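Long-range contacts in membrane-bound lysozyme inhibitor of C-type lysozyme (Pseudomonas aeruginosa, PDB 3F6Z), which specifically inhibits C-type lysozymes, acting as a lipid-anchored protein of the bacterial outer membrane: residues B[14-20]-B[33-39]; B[21-27]-B[96-101]; B[29-33]-B[45-49]; B[53-57]-B[68-74]. One frame throughout, in Å; residues are numbered along the deposited sequence.

Contact 1 (B[14-20]-B[33-39])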
loop_
_atom_site.group_PDB
_atom_site.type_symbol
_atom_site.label_atom_id
_atom_site.label_comp_id
_atom_site.label_asym_id
_atom_site.label_seq_id
_atom_site.Cartn_x
_atom_site.Cartn_y
_atom_site.Cartn_z
ATOM N N ALA B 14 -5.277 -23.462 -7.897
ATOM C CA ALA B 14 -4.697 -23.768 -6.596
ATOM C C ALA B 14 -5.804 -24.021 -5.584
ATOM O O ALA B 14 -6.921 -23.527 -5.729
ATOM C CB ALA B 14 -3.813 -22.621 -6.125
ATOM N N LYS B 15 -5.485 -24.803 -4.562
ATOM C CA LYS B 15 -6.441 -25.127 -3.516
ATOM C C LYS B 15 -6.787 -23.878 -2.712
ATOM O O LYS B 15 -5.906 -23.087 -2.375
ATOM C CB LYS B 15 -5.849 -26.191 -2.587
ATOM C CG LYS B 15 -6.745 -26.594 -1.425
ATOM C CD LYS B 15 -8.076 -27.161 -1.906
ATOM C CE LYS B 15 -7.878 -28.344 -2.847
ATOM N NZ LYS B 15 -9.181 -28.851 -3.357
ATOM N N LEU B 16 -8.071 -23.702 -2.414
ATOM C CA LEU B 16 -8.525 -22.558 -1.635
ATOM C C LEU B 16 -8.669 -22.924 -0.165
ATOM O O LEU B 16 -9.235 -23.964 0.172
ATOM C CB LEU B 16 -9.874 -22.041 -2.150
ATOM C CG LEU B 16 -10.552 -21.024 -1.218
ATOM C CD1 LEU B 16 -9.659 -19.802 -1.072
ATOM C CD2 LEU B 16 -11.920 -20.626 -1.756
ATOM N N ASP B 17 -8.156 -22.062 0.704
ATOM C CA ASP B 17 -8.245 -22.277 2.140
ATOM C C ASP B 17 -8.965 -21.091 2.774
ATOM O O ASP B 17 -8.506 -19.949 2.686
ATOM C CB ASP B 17 -6.852 -22.420 2.750
ATOM C CG ASP B 17 -6.901 -22.651 4.243
ATOM O OD1 ASP B 17 -7.571 -23.618 4.669
ATOM O OD2 ASP B 17 -6.276 -21.868 4.989
ATOM N N THR B 18 -10.090 -21.368 3.420
ATOM C CA THR B 18 -10.886 -20.317 4.041
ATOM C C THR B 18 -10.976 -20.471 5.549
ATOM O O THR B 18 -11.109 -21.578 6.069
ATOM C CB THR B 18 -12.305 -20.297 3.440
ATOM O OG1 THR B 18 -12.220 -20.004 2.039
ATOM C CG2 THR B 18 -13.159 -19.243 4.117
ATOM N N ARG B 19 -10.920 -19.348 6.250
ATOM C CA ARG B 19 -10.970 -19.373 7.698
ATOM C C ARG B 19 -11.547 -18.086 8.283
ATOM O O ARG B 19 -11.206 -16.986 7.846
ATOM C CB ARG B 19 -9.558 -19.604 8.224
ATOM C CG ARG B 19 -9.427 -19.620 9.727
ATOM C CD ARG B 19 -7.964 -19.663 10.110
ATOM N NE ARG B 19 -7.765 -19.399 11.528
ATOM C CZ ARG B 19 -6.614 -18.990 12.049
ATOM N NH1 ARG B 19 -5.560 -18.803 11.260
ATOM N NH2 ARG B 19 -6.518 -18.759 13.352
ATOM N N SER B 20 -12.432 -18.228 9.264
ATOM C CA SER B 20 -13.036 -17.074 9.924
ATOM C C SER B 20 -12.411 -16.929 11.300
ATOM O O SER B 20 -12.298 -17.901 12.042
ATOM C CB SER B 20 -14.545 -17.261 10.070
ATOM O OG SER B 20 -15.176 -17.277 8.806
ATOM N N VAL B 33 -13.182 -11.727 10.934
ATOM C CA VAL B 33 -12.518 -11.554 9.652
ATOM C C VAL B 33 -12.494 -12.863 8.876
ATOM O O VAL B 33 -12.389 -13.941 9.461
ATOM C CB VAL B 33 -11.055 -11.077 9.855
ATOM C CG1 VAL B 33 -10.289 -11.120 8.530
ATOM C CG2 VAL B 33 -11.041 -9.668 10.430
ATOM N N GLN B 34 -12.599 -12.777 7.558
ATOM C CA GLN B 34 -12.534 -13.985 6.756
ATOM C C GLN B 34 -11.243 -13.956 5.955
ATOM O O GLN B 34 -10.972 -13.002 5.224
ATOM C CB GLN B 34 -13.729 -14.107 5.802
ATOM C CG GLN B 34 -13.733 -15.439 5.067
ATOM C CD GLN B 34 -14.927 -15.630 4.157
ATOM O OE1 GLN B 34 -15.081 -14.935 3.152
ATOM N NE2 GLN B 34 -15.784 -16.582 4.506
ATOM N N TYR B 35 -10.440 -14.998 6.107
ATOM C CA TYR B 35 -9.185 -15.085 5.385
ATOM C C TYR B 35 -9.337 -16.052 4.228
ATOM O O TYR B 35 -9.929 -17.122 4.377
ATOM C CB TYR B 35 -8.066 -15.544 6.328
ATOM C CG TYR B 35 -7.729 -14.511 7.374
ATOM C CD1 TYR B 35 -7.073 -13.331 7.023
ATOM C CD2 TYR B 35 -8.109 -14.683 8.706
ATOM C CE1 TYR B 35 -6.805 -12.347 7.965
ATOM C CE2 TYR B 35 -7.845 -13.700 9.663
ATOM C CZ TYR B 35 -7.194 -12.536 9.281
ATOM O OH TYR B 35 -6.940 -11.555 10.199
ATOM N N LEU B 36 -8.819 -15.660 3.069
ATOM C CA LEU B 36 -8.876 -16.498 1.881
ATOM C C LEU B 36 -7.491 -16.580 1.261
ATOM O O LEU B 36 -6.923 -15.566 0.853
ATOM C CB LEU B 36 -9.871 -15.943 0.854
ATOM C CG LEU B 36 -11.342 -15.870 1.282
ATOM C CD1 LEU B 36 -11.635 -14.486 1.860
ATOM C CD2 LEU B 36 -12.243 -16.133 0.081
ATOM N N ASN B 37 -6.956 -17.796 1.210
ATOM C CA ASN B 37 -5.640 -18.045 0.645
ATOM C C ASN B 37 -5.749 -19.037 -0.508
ATOM O O ASN B 37 -6.155 -20.189 -0.321
ATOM C CB ASN B 37 -4.703 -18.606 1.717
ATOM C CG ASN B 37 -4.622 -17.715 2.942
ATOM O OD1 ASN B 37 -4.822 -18.174 4.070
ATOM N ND2 ASN B 37 -4.324 -16.437 2.730
ATOM N N LYS B 38 -5.385 -18.582 -1.699
ATOM C CA LYS B 38 -5.438 -19.415 -2.889
ATOM C C LYS B 38 -4.294 -19.059 -3.830
ATOM O O LYS B 38 -4.344 -18.052 -4.527
ATOM C CB LYS B 38 -6.787 -19.215 -3.590
ATOM C CG LYS B 38 -6.961 -19.995 -4.880
ATOM C CD LYS B 38 -8.329 -19.712 -5.493
ATOM C CE LYS B 38 -8.466 -20.322 -6.887
ATOM N NZ LYS B 38 -8.414 -21.814 -6.872
ATOM N N GLY B 39 -3.259 -19.887 -3.848
ATOM C CA GLY B 39 -2.127 -19.619 -4.722
ATOM C C GLY B 39 -1.452 -18.292 -4.418
ATOM O O GLY B 39 -1.124 -18.009 -3.268
HETATM O O HOH W 1 -3.438 -22.302 -2.052
HETATM O O HOH W 2 -4.039 -20.918 5.063
#
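Asp17 and Asn37 face each other in a hydrogen-bonded pair of two antiparallel strands, their side chains lying alongside and pointing the same way. The carboxylate and amide planes are 25° apart, nearly coplanar, and Asp17 OD2 lies 4.1 Å from Asn37 OD1; a water modelled unusually close to OD2 bridges them, donating also to OD1. Beneath, Asp17 N reaches Asn37 O at 2.9 Å, and the next hydrogen-bonded pair is Arg19 with Tyr35, where Tyr35 N meets Arg19 O at 2.8 Å. Tyr35 shares this face, and its hydroxyl turns inward to Tyr23 and Trp74. On the other face, Leu16 CD1 rests on Lys38 CB at 3.9 Å, the two side chains crossing at about a right angle. With chi1 at -62°, Thr18 keeps OG1 beside its backbone nitrogen and swings CG2 across to Gln34 NE2, 3.8 Å away. Lys38 runs straight until its last torsion, chi4 65°, which folds NZ back onto Ala14 O; Gly12 O and Asp6 of the second subunit also bind that ammonium. The ammonium thus has two carbonyls and a carboxylate as partners, consistent with its tying the open end of the hairpin to the N-terminal arm and the neighbouring copy.

Contact 2 (B[21-27]-B[96-101])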
loop_
_atom_site.group_PDB
_atom_site.type_symbol
_atom_site.label_atom_id
_atom_site.label_comp_id
_atom_site.label_asym_id
_atom_site.label_seq_id
_atom_site.Cartn_x
_atom_site.Cartn_y
_atom_site.Cartn_z
ATOM N N VAL B 21 -12.003 -15.715 11.646
ATOM C CA VAL B 21 -11.379 -15.488 12.939
ATOM C C VAL B 21 -12.029 -14.316 13.666
ATOM O O VAL B 21 -12.259 -13.256 13.073
ATOM C CB VAL B 21 -9.857 -15.221 12.777
ATOM C CG1 VAL B 21 -9.202 -15.072 14.141
ATOM C CG2 VAL B 21 -9.208 -16.366 11.996
ATOM N N ASP B 22 -12.331 -14.514 14.947
ATOM C CA ASP B 22 -12.945 -13.464 15.748
ATOM C C ASP B 22 -11.861 -12.693 16.482
ATOM O O ASP B 22 -10.909 -13.285 16.986
ATOM C CB ASP B 22 -13.923 -14.055 16.767
ATOM C CG ASP B 22 -14.871 -15.063 16.149
ATOM O OD1 ASP B 22 -15.478 -14.757 15.103
ATOM O OD2 ASP B 22 -15.008 -16.166 16.715
ATOM N N TYR B 23 -12.010 -11.375 16.535
ATOM C CA TYR B 23 -11.041 -10.512 17.199
ATOM C C TYR B 23 -11.725 -9.562 18.163
ATOM O O TYR B 23 -12.947 -9.397 18.153
ATOM C CB TYR B 23 -10.287 -9.631 16.186
ATOM C CG TYR B 23 -9.315 -10.336 15.273
ATOM C CD1 TYR B 23 -7.946 -10.366 15.562
ATOM C CD2 TYR B 23 -9.757 -10.961 14.107
ATOM C CE1 TYR B 23 -7.049 -11.001 14.708
ATOM C CE2 TYR B 23 -8.871 -11.604 13.249
ATOM C CZ TYR B 23 -7.523 -11.625 13.554
ATOM O OH TYR B 23 -6.665 -12.302 12.715
ATOM N N LYS B 24 -10.900 -8.919 18.977
ATOM C CA LYS B 24 -11.341 -7.918 19.930
ATOM C C LYS B 24 -10.176 -6.952 19.947
ATOM O O LYS B 24 -9.029 -7.358 20.140
ATOM C CB LYS B 24 -11.558 -8.510 21.323
ATOM C CG LYS B 24 -11.941 -7.446 22.350
ATOM C CD LYS B 24 -12.541 -8.056 23.592
ATOM C CE LYS B 24 -12.996 -6.979 24.556
ATOM N NZ LYS B 24 -13.737 -7.568 25.709
ATOM N N CYS B 25 -10.468 -5.680 19.720
ATOM C CA CYS B 25 -9.422 -4.672 19.680
ATOM C C CYS B 25 -9.409 -3.809 20.927
ATOM O O CYS B 25 -10.349 -3.827 21.725
ATOM C CB CYS B 25 -9.590 -3.805 18.430
ATOM S SG CYS B 25 -9.731 -4.788 16.895
ATOM N N GLU B 26 -8.330 -3.053 21.077
ATOM C CA GLU B 26 -8.123 -2.177 22.219
ATOM C C GLU B 26 -9.138 -1.039 22.377
ATOM O O GLU B 26 -9.069 -0.282 23.350
ATOM C CB GLU B 26 -6.720 -1.576 22.143
ATOM C CG GLU B 26 -6.241 -1.007 23.449
ATOM C CD GLU B 26 -5.027 -0.136 23.286
ATOM O OE1 GLU B 26 -4.098 -0.535 22.549
ATOM O OE2 GLU B 26 -5.001 0.946 23.907
ATOM N N ASN B 27 -10.065 -0.908 21.429
ATOM C CA ASN B 27 -11.069 0.154 21.493
ATOM C C ASN B 27 -12.453 -0.406 21.787
ATOM O O ASN B 27 -13.465 0.287 21.669
ATOM C CB ASN B 27 -11.077 0.961 20.188
ATOM C CG ASN B 27 -11.466 0.133 18.980
ATOM O OD1 ASN B 27 -11.221 -1.074 18.920
ATOM N ND2 ASN B 27 -12.064 0.789 17.993
ATOM N N VAL B 96 -4.616 0.525 15.654
ATOM C CA VAL B 96 -5.398 -0.146 16.690
ATOM C C VAL B 96 -4.913 -1.588 16.868
ATOM O O VAL B 96 -4.784 -2.332 15.891
ATOM C CB VAL B 96 -6.895 -0.172 16.302
ATOM C CG1 VAL B 96 -7.700 -0.931 17.343
ATOM C CG2 VAL B 96 -7.412 1.252 16.145
ATOM N N ALA B 97 -4.653 -1.982 18.113
ATOM C CA ALA B 97 -4.174 -3.333 18.410
ATOM C C ALA B 97 -5.319 -4.305 18.706
ATOM O O ALA B 97 -6.187 -4.021 19.531
ATOM C CB ALA B 97 -3.207 -3.287 19.581
ATOM N N CYS B 98 -5.308 -5.450 18.028
ATOM C CA CYS B 98 -6.349 -6.465 18.197
ATOM C C CYS B 98 -5.746 -7.839 18.468
ATOM O O CYS B 98 -4.611 -8.128 18.077
ATOM C CB CYS B 98 -7.226 -6.565 16.939
ATOM S SG CYS B 98 -7.813 -4.990 16.226
ATOM N N LYS B 99 -6.529 -8.687 19.126
ATOM C CA LYS B 99 -6.115 -10.043 19.474
ATOM C C LYS B 99 -7.187 -11.010 18.986
ATOM O O LYS B 99 -8.365 -10.662 18.941
ATOM C CB LYS B 99 -6.024 -10.205 20.993
ATOM C CG LYS B 99 -5.200 -9.178 21.734
ATOM C CD LYS B 99 -5.649 -9.110 23.199
ATOM C CE LYS B 99 -4.862 -8.070 23.990
ATOM N NZ LYS B 99 -4.759 -6.763 23.284
ATOM N N GLU B 100 -6.784 -12.227 18.637
ATOM C CA GLU B 100 -7.745 -13.234 18.216
ATOM C C GLU B 100 -8.615 -13.581 19.425
ATOM O O GLU B 100 -8.095 -13.739 20.528
ATOM C CB GLU B 100 -7.030 -14.493 17.718
ATOM C CG GLU B 100 -6.693 -14.460 16.237
ATOM C CD GLU B 100 -6.055 -15.745 15.752
ATOM O OE1 GLU B 100 -6.477 -16.828 16.213
ATOM O OE2 GLU B 100 -5.142 -15.672 14.901
ATOM N N ARG B 101 -9.926 -13.667 19.193
ATOM C CA ARG B 101 -10.961 -13.995 20.184
ATOM C C ARG B 101 -12.171 -13.091 20.016
ATOM O O ARG B 101 -13.206 -13.582 19.529
ATOM C CB ARG B 101 -10.467 -13.860 21.625
ATOM C CG ARG B 101 -9.650 -15.032 22.143
ATOM C CD ARG B 101 -10.389 -16.340 22.051
ATOM N NE ARG B 101 -9.600 -17.436 22.613
ATOM C CZ ARG B 101 -8.425 -17.844 22.141
ATOM N NH1 ARG B 101 -7.878 -17.250 21.089
ATOM N NH2 ARG B 101 -7.795 -18.857 22.721
ATOM O OXT ARG B 101 -12.067 -11.899 20.367
HETATM O O HOH W 3 -14.898 -15.866 19.545
HETATM O O HOH W 4 -4.417 -13.145 13.977
HETATM O O HOH W 5 -7.693 -6.133 22.841
#
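Val96 opens strand 96-100 by setting CG1 against Cys25 CB at 3.6 Å, with Asn27 OD1 near the same methyl. Ala97 contributes its carbonyl: Glu26 N donates to Ala97 O at 2.8 Å. Cys98 then makes the covalent link, Cys25 SG to Cys98 SG at 2.0 Å with a disulfide torsion of 93°. Both sulfurs sit beside their own backbone nitrogens, which turns them toward one another across a non-hydrogen-bonded pair whose CA atoms are drawn to 3.9 Å. Lys99 returns to backbone pairing, Lys99 N to Lys24 O at 3.0 Å and the reciprocal bond from Lys24 N, while a water spans its ammonium and Lys24 O. Glu100 lays its extended chain against two neighbours: its CG packs on Val21 CG1 and lies 3.8 Å from Tyr23 CE1, the ring and carboxylate planes 76° apart. One water links Glu100 OE2 to the Tyr23 hydroxyl, which is also bonded to Tyr35. Arg101 O shares a water with Asp22 OD2, while OD1 is hydrogen-bonded to Thr32 OG1. Pairing of the barrel's first strand, 16-25, with its last, 96-100, stapled by a cross-strand disulfide, is the closure of an antiparallel eight-stranded beta-barrel.

Contact 3 (B[29-33]-B[45-49])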
loop_
_atom_site.group_PDB
_atom_site.type_symbol
_atom_site.label_atom_id
_atom_site.label_comp_id
_atom_site.label_asym_id
_atom_site.label_seq_id
_atom_site.Cartn_x
_atom_site.Cartn_y
_atom_site.Cartn_z
ATOM N N ARG B 29 -14.110 -2.628 20.132
ATOM C CA ARG B 29 -14.645 -3.297 18.954
ATOM C C ARG B 29 -14.414 -4.798 18.960
ATOM O O ARG B 29 -13.388 -5.285 19.442
ATOM C CB ARG B 29 -14.037 -2.726 17.671
ATOM C CG ARG B 29 -14.485 -1.327 17.292
ATOM C CD ARG B 29 -14.196 -1.117 15.819
ATOM N NE ARG B 29 -14.940 -2.082 15.010
ATOM C CZ ARG B 29 -14.579 -2.498 13.799
ATOM N NH1 ARG B 29 -13.469 -2.040 13.235
ATOM N NH2 ARG B 29 -15.334 -3.374 13.147
ATOM N N LYS B 30 -15.384 -5.519 18.412
ATOM C CA LYS B 30 -15.321 -6.965 18.309
ATOM C C LYS B 30 -15.948 -7.336 16.969
ATOM O O LYS B 30 -17.100 -6.991 16.690
ATOM C CB LYS B 30 -16.094 -7.619 19.454
ATOM C CG LYS B 30 -15.692 -7.120 20.828
ATOM C CD LYS B 30 -16.164 -8.058 21.933
ATOM C CE LYS B 30 -15.799 -7.498 23.301
ATOM N NZ LYS B 30 -15.970 -8.490 24.403
ATOM N N PHE B 31 -15.180 -8.028 16.135
ATOM C CA PHE B 31 -15.658 -8.424 14.819
ATOM C C PHE B 31 -15.022 -9.721 14.374
ATOM O O PHE B 31 -14.213 -10.301 15.083
ATOM C CB PHE B 31 -15.340 -7.336 13.798
ATOM C CG PHE B 31 -13.929 -6.836 13.874
ATOM C CD1 PHE B 31 -13.591 -5.810 14.750
ATOM C CD2 PHE B 31 -12.929 -7.408 13.094
ATOM C CE1 PHE B 31 -12.265 -5.357 14.852
ATOM C CE2 PHE B 31 -11.607 -6.964 13.191
ATOM C CZ PHE B 31 -11.278 -5.934 14.073
ATOM N N THR B 32 -15.398 -10.160 13.182
ATOM C CA THR B 32 -14.891 -11.395 12.606
ATOM C C THR B 32 -14.330 -11.123 11.223
ATOM O O THR B 32 -14.927 -10.396 10.435
ATOM C CB THR B 32 -16.009 -12.447 12.475
ATOM O OG1 THR B 32 -16.571 -12.706 13.768
ATOM C CG2 THR B 32 -15.458 -13.745 11.887
ATOM N N VAL B 33 -13.182 -11.727 10.934
ATOM C CA VAL B 33 -12.518 -11.554 9.652
ATOM C C VAL B 33 -12.494 -12.863 8.876
ATOM O O VAL B 33 -12.389 -13.941 9.461
ATOM C CB VAL B 33 -11.055 -11.077 9.855
ATOM C CG1 VAL B 33 -10.289 -11.120 8.530
ATOM C CG2 VAL B 33 -11.041 -9.668 10.430
ATOM N N VAL B 45 -11.184 -10.215 4.477
ATOM C CA VAL B 45 -12.400 -9.414 4.421
ATOM C C VAL B 45 -12.584 -8.871 5.829
ATOM O O VAL B 45 -12.861 -9.614 6.774
ATOM C CB VAL B 45 -13.621 -10.281 3.987
ATOM C CG1 VAL B 45 -14.852 -9.408 3.809
ATOM C CG2 VAL B 45 -13.303 -11.001 2.675
ATOM N N VAL B 46 -12.428 -7.563 5.970
ATOM C CA VAL B 46 -12.505 -6.958 7.280
ATOM C C VAL B 46 -13.522 -5.860 7.455
ATOM O O VAL B 46 -13.614 -4.948 6.637
ATOM C CB VAL B 46 -11.143 -6.342 7.683
ATOM C CG1 VAL B 46 -11.226 -5.803 9.094
ATOM C CG2 VAL B 46 -10.024 -7.366 7.531
ATOM N N PRO B 47 -14.323 -5.946 8.522
ATOM C CA PRO B 47 -15.309 -4.887 8.752
ATOM C C PRO B 47 -14.556 -3.808 9.540
ATOM O O PRO B 47 -14.391 -3.904 10.763
ATOM C CB PRO B 47 -16.394 -5.585 9.572
ATOM C CG PRO B 47 -15.613 -6.621 10.348
ATOM C CD PRO B 47 -14.656 -7.159 9.295
ATOM N N VAL B 48 -14.066 -2.799 8.825
ATOM C CA VAL B 48 -13.319 -1.715 9.446
ATOM C C VAL B 48 -14.230 -0.881 10.339
ATOM O O VAL B 48 -13.761 -0.033 11.100
ATOM C CB VAL B 48 -12.659 -0.810 8.376
ATOM C CG1 VAL B 48 -11.667 -1.630 7.549
ATOM C CG2 VAL B 48 -13.717 -0.205 7.481
ATOM N N SER B 49 -15.533 -1.130 10.232
ATOM C CA SER B 49 -16.529 -0.434 11.038
ATOM C C SER B 49 -17.855 -1.181 10.950
ATOM O O SER B 49 -17.966 -2.194 10.254
ATOM C CB SER B 49 -16.704 1.023 10.575
ATOM O OG SER B 49 -17.277 1.103 9.286
HETATM O O HOH W 6 -15.899 -10.837 7.792
#
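The guanidinium of Arg29 is sandwiched: Phe31 CD1 lies 3.4 Å above one face toward its rim, Ser49 CA 3.7 Å from the opposite face, and Pro47 O sits at the edge in its plane. That carbonyl takes a nearly straight bond from Arg29 NH2 (2.6 Å, 167° at the hydrogen) and a weak second one from NH1. A bend at chi3, 61°, brings the group round to it. The Phe31 ring has Pro47 O over one face, offset toward the rim, and Val33 CG2 at its edge. Phe31 CB touches Pro47 CG at 3.5 Å, and chi1 of 47° keeps the ring close as well, its CD2 3.9 Å from Pro47 CG. Farther along, Val33 CG2 meets Val46 CG2 at 3.8 Å; a water donates to Thr32 O and, weakly, to Val45 O. Proline has no amide hydrogen to offer the opposite strand, and the hairpin of strands 30-38 and 41-49 splays here. In place of a backbone bond at this point, Arg29 grips the Pro47 carbonyl just before the chain turns its corner at Val48.

Contact 4 (B[53-57]-B[68-74])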
loop_
_atom_site.group_PDB
_atom_site.type_symbol
_atom_site.label_atom_id
_atom_site.label_comp_id
_atom_site.label_asym_id
_atom_site.label_seq_id
_atom_site.Cartn_x
_atom_site.Cartn_y
_atom_site.Cartn_z
ATOM N N THR B 53 -17.279 -2.870 5.355
ATOM C CA THR B 53 -16.467 -4.082 5.348
ATOM C C THR B 53 -15.690 -4.093 4.043
ATOM O O THR B 53 -16.280 -4.052 2.959
ATOM C CB THR B 53 -17.347 -5.334 5.430
ATOM O OG1 THR B 53 -18.012 -5.352 6.693
ATOM C CG2 THR B 53 -16.518 -6.587 5.280
ATOM N N LEU B 54 -14.367 -4.159 4.157
ATOM C CA LEU B 54 -13.487 -4.116 2.999
ATOM C C LEU B 54 -12.768 -5.403 2.659
ATOM O O LEU B 54 -12.400 -6.168 3.540
ATOM C CB LEU B 54 -12.434 -3.027 3.201
ATOM C CG LEU B 54 -12.939 -1.609 3.482
ATOM C CD1 LEU B 54 -11.740 -0.677 3.611
ATOM C CD2 LEU B 54 -13.861 -1.142 2.370
ATOM N N VAL B 55 -12.566 -5.626 1.367
ATOM C CA VAL B 55 -11.834 -6.791 0.893
ATOM C C VAL B 55 -10.379 -6.334 0.791
ATOM O O VAL B 55 -10.027 -5.583 -0.120
ATOM C CB VAL B 55 -12.304 -7.237 -0.517
ATOM C CG1 VAL B 55 -11.419 -8.400 -1.011
ATOM C CG2 VAL B 55 -13.780 -7.667 -0.481
ATOM N N PHE B 56 -9.544 -6.764 1.732
ATOM C CA PHE B 56 -8.128 -6.396 1.729
ATOM C C PHE B 56 -7.313 -7.402 0.928
ATOM O O PHE B 56 -7.599 -8.598 0.947
ATOM C CB PHE B 56 -7.558 -6.373 3.148
ATOM C CG PHE B 56 -8.072 -5.258 4.009
ATOM C CD1 PHE B 56 -9.418 -5.196 4.372
ATOM C CD2 PHE B 56 -7.190 -4.292 4.506
ATOM C CE1 PHE B 56 -9.881 -4.196 5.218
ATOM C CE2 PHE B 56 -7.640 -3.281 5.358
ATOM C CZ PHE B 56 -8.991 -3.230 5.717
ATOM N N SER B 57 -6.288 -6.918 0.236
ATOM C CA SER B 57 -5.425 -7.802 -0.533
ATOM C C SER B 57 -4.037 -7.828 0.116
ATOM O O SER B 57 -3.501 -6.800 0.522
ATOM C CB SER B 57 -5.322 -7.329 -1.984
ATOM O OG SER B 57 -4.476 -8.189 -2.722
ATOM N N ALA B 68 -3.930 -4.693 2.439
ATOM C CA ALA B 68 -4.301 -3.315 2.150
ATOM C C ALA B 68 -5.656 -3.147 1.466
ATOM O O ALA B 68 -6.079 -3.987 0.672
ATOM C CB ALA B 68 -3.211 -2.664 1.298
ATOM N N ALA B 69 -6.324 -2.044 1.782
ATOM C CA ALA B 69 -7.618 -1.699 1.198
ATOM C C ALA B 69 -8.007 -0.294 1.644
ATOM O O ALA B 69 -7.819 0.066 2.809
ATOM C CB ALA B 69 -8.699 -2.709 1.621
ATOM N N GLY B 70 -8.547 0.493 0.714
ATOM C CA GLY B 70 -8.959 1.848 1.040
ATOM C C GLY B 70 -7.833 2.610 1.701
ATOM O O GLY B 70 -6.698 2.590 1.216
ATOM N N GLN B 71 -8.127 3.278 2.808
ATOM C CA GLN B 71 -7.090 4.014 3.527
ATOM C C GLN B 71 -6.573 3.202 4.711
ATOM O O GLN B 71 -5.851 3.710 5.562
ATOM C CB GLN B 71 -7.624 5.369 4.012
ATOM C CG GLN B 71 -9.139 5.542 3.919
ATOM C CD GLN B 71 -9.846 5.201 5.212
ATOM O OE1 GLN B 71 -11.058 5.404 5.352
ATOM N NE2 GLN B 71 -9.087 4.687 6.173
ATOM N N TYR B 72 -6.930 1.925 4.737
ATOM C CA TYR B 72 -6.540 1.031 5.822
ATOM C C TYR B 72 -5.467 0.005 5.487
ATOM O O TYR B 72 -5.257 -0.367 4.327
ATOM C CB TYR B 72 -7.761 0.255 6.322
ATOM C CG TYR B 72 -8.852 1.092 6.944
ATOM C CD1 TYR B 72 -8.749 1.542 8.263
ATOM C CD2 TYR B 72 -10.005 1.410 6.223
ATOM C CE1 TYR B 72 -9.771 2.289 8.853
ATOM C CE2 TYR B 72 -11.032 2.156 6.797
ATOM C CZ TYR B 72 -10.911 2.593 8.111
ATOM O OH TYR B 72 -11.923 3.342 8.667
ATOM N N ILE B 73 -4.807 -0.455 6.544
ATOM C CA ILE B 73 -3.801 -1.499 6.462
ATOM C C ILE B 73 -4.156 -2.438 7.619
ATOM O O ILE B 73 -4.325 -2.002 8.757
ATOM C CB ILE B 73 -2.357 -0.967 6.672
ATOM C CG1 ILE B 73 -1.928 -0.078 5.495
ATOM C CG2 ILE B 73 -1.393 -2.140 6.813
ATOM C CD1 ILE B 73 -1.793 -0.813 4.159
ATOM N N TRP B 74 -4.323 -3.715 7.307
ATOM C CA TRP B 74 -4.628 -4.726 8.310
ATOM C C TRP B 74 -3.395 -5.626 8.303
ATOM O O TRP B 74 -3.149 -6.359 7.344
ATOM C CB TRP B 74 -5.883 -5.505 7.911
ATOM C CG TRP B 74 -6.237 -6.637 8.846
ATOM C CD1 TRP B 74 -6.187 -7.975 8.570
ATOM C CD2 TRP B 74 -6.736 -6.524 10.184
ATOM N NE1 TRP B 74 -6.629 -8.700 9.649
ATOM C CE2 TRP B 74 -6.972 -7.835 10.655
ATOM C CE3 TRP B 74 -7.010 -5.442 11.029
ATOM C CZ2 TRP B 74 -7.472 -8.095 11.939
ATOM C CZ3 TRP B 74 -7.509 -5.702 12.308
ATOM C CH2 TRP B 74 -7.732 -7.020 12.747
#
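Ala69 CB stands over the centre of the Phe56 ring, a CH-pi contact 3.6 Å from the centroid and 14° off the normal. The same ring is met at its edge by Tyr72 CB, which lies in line with the ring plane 3.7 Å from Phe56 CE2, while Trp74 CB touches that CE2 atom from an oblique direction. Phe56 and Trp74 cross at about a right angle, and Phe56 and Tyr72 run at a slant; through Ala69 over its face and through Tyr72 and Trp74 beyond, the ring touches strands 65-69 and 72-77. Its CG lies beside the backbone nitrogen (chi1 -70°), directing the ring across toward Ala69. Leu54, two residues earlier, follows suit: its CD1 meets Tyr72 CD2 at 3.8 Å, again with the side chains perpendicular. These contacts belong to three consecutive strands of the antiparallel barrel, 52-59, 65-69 and 72-77, the last two joined by a type II' turn from Ala69 to Tyr72 with Gly70 at positive phi. Strands 52-59 and 65-69 are zipped where Ser57 N donates to Ala68 O at 3.0 Å and Ala68 N returns a bond to Ser57 O. Trp74 leads its indole away toward the interior, where NE1 binds the Tyr35 hydroxyl and the ring meets Tyr23 edge-to-face. On the outer side, Ser57 OG is hydrogen-bonded to Val55 O of the second subunit, and the reciprocal bond is also made.

In the fold
All four contacts lie on one antiparallel sheet of eight strands closed into a barrel. Contacts 1 and 3 share strand 30-38 and Val33, yet their centres are about 17 Å apart, on opposite sides of the chain's centre. Contacts 1 and 2 share strand 16-25 at about 20 Å between centres, and contact 2 joins it to the final strand, so that contacts 3 and 4 both fall within the stretch of chain it spans. Contacts 3 and 4, about 11 Å apart between centres, follow in series through adjacent strands. Tyr23, Tyr35 and Trp74 connect contacts 1, 2 and 4 inside the barrel, uniting local hairpins and the long-range closure in one interior.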